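Local structure of outer protein YopM (Yersinia pestis, 1JL5) at the interface of chains A and B. The protein acts as a leucine-rich-repeat effector and cytotoxin of the plague bacterium that probably alters host cell physiology to promote bacterial survival. Residues are numbered along the deposited sequence; one frame, centred on the assembly and turned at random. Chains: chain A/B, outer protein YopM.

The interface of chains A and B. Residues chain A 317, 337-338; chain B 53-55.
A:Pro337 and A:Arg338 of one YopM chain, together with A:Pro317, meet the Gly-Asn-Gly turn B:Gly53 to B:Gly55 of a second copy, which lies in the loop between helices 36-48 and 58-71. The chain A residues belong to loops of the leucine-rich-repeat solenoid: A:Pro317 ends repeat 12, and A:Pro337 and A:Arg338 lie near the end of repeat 13. YopM forms a homotetramer shaped as a hollow cylinder, and this patch, with its twin where the chains exchange roles, is part of a two-fold interface that could contribute to that assembly.

Polar contact is carried by the guanidinium of A:Arg338, which grips the carbonyl oxygen of B:Gly55 side-on. NE and NH2 of A:Arg338 each donate a hydrogen bond to B:Gly55 O, at 3.2 Å. The oxygen sits almost in the guanidinium plane, and both bonds are moderately bent. Both donors come from one face of the carbonyl plane: NE stands well above it, 59° out, whereas NH2 is tilted by 20°. CG of A:Arg338 passes 3.5 Å from B:Asn54 O, and beyond it bends at chi2 and chi3 turn the guanidinium to B:Gly55 O.

Van der Waals packing comes from the two proline rings. CG of A:Pro337 touches CA of B:Asn54 at 3.3 Å, and CB of the same ring makes a van der Waals contact with the carboxamide ND2 of B:Asn54 at 3.5 Å. The asparagine side chain crosses this ring at about a right angle; its CG is anti to its own carbonyl carbon (chi1 -79°), which brings the ND2 end of the amide across the ring, towards CB and CG of A:Pro337. A:Pro317 lays CB against the backbone of the turn, 3.4 Å from CA of B:Gly55.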
loop_
_atom_site.group_PDB
_atom_site.type_symbol
_atom_site.label_atom_id
_atom_site.label_comp_id
_atom_site.label_asym_id
_atom_site.label_seq_id
_atom_site.Cartn_x
_atom_site.Cartn_y
_atom_site.Cartn_z
ATOM N N PRO A 317 -1.313 30.404 -10.541
ATOM C CA PRO A 317 -2.724 30.090 -10.776
ATOM C C PRO A 317 -2.919 28.940 -11.758
ATOM O O PRO A 317 -3.998 28.377 -11.860
ATOM C CB PRO A 317 -3.291 31.418 -11.287
ATOM C CG PRO A 317 -2.106 32.074 -11.919
ATOM C CD PRO A 317 -1.016 31.793 -10.922
ATOM N N PRO A 337 -7.096 28.645 -7.938
ATOM C CA PRO A 337 -8.414 28.120 -8.305
ATOM C C PRO A 337 -8.377 27.008 -9.346
ATOM O O PRO A 337 -9.336 26.267 -9.497
ATOM C CB PRO A 337 -9.178 29.366 -8.778
ATOM C CG PRO A 337 -8.101 30.385 -9.055
ATOM C CD PRO A 337 -7.092 30.116 -7.976
ATOM N N ARG A 338 -7.268 26.882 -10.058
ATOM C CA ARG A 338 -7.155 25.833 -11.057
ATOM C C ARG A 338 -6.723 24.522 -10.407
ATOM O O ARG A 338 -6.819 23.463 -11.016
ATOM C CB ARG A 338 -6.132 26.218 -12.130
ATOM C CG ARG A 338 -6.705 26.194 -13.527
ATOM C CD ARG A 338 -5.940 25.282 -14.459
ATOM N NE ARG A 338 -5.223 26.059 -15.456
ATOM C CZ ARG A 338 -4.627 25.549 -16.526
ATOM N NH1 ARG A 338 -4.652 24.242 -16.755
ATOM N NH2 ARG A 338 -4.005 26.356 -17.371
ATOM N N GLY B 53 -6.737 35.462 -11.778
ATOM C CA GLY B 53 -6.246 34.488 -10.820
ATOM C C GLY B 53 -6.675 33.049 -11.042
ATOM O O GLY B 53 -6.168 32.148 -10.369
ATOM N N ASN B 54 -7.594 32.810 -11.972
ATOM C CA ASN B 54 -8.041 31.447 -12.211
ATOM C C ASN B 54 -7.117 30.623 -13.089
ATOM O O ASN B 54 -7.502 29.568 -13.584
ATOM C CB ASN B 54 -9.459 31.431 -12.778
ATOM C CG ASN B 54 -10.506 31.630 -11.705
ATOM O OD1 ASN B 54 -11.662 31.243 -11.871
ATOM N ND2 ASN B 54 -10.107 32.243 -10.592
ATOM N N GLY B 55 -5.896 31.104 -13.272
ATOM C CA GLY B 55 -4.922 30.379 -14.064
ATOM C C GLY B 55 -5.363 29.993 -15.458
ATOM O O GLY B 55 -4.735 29.147 -16.096
#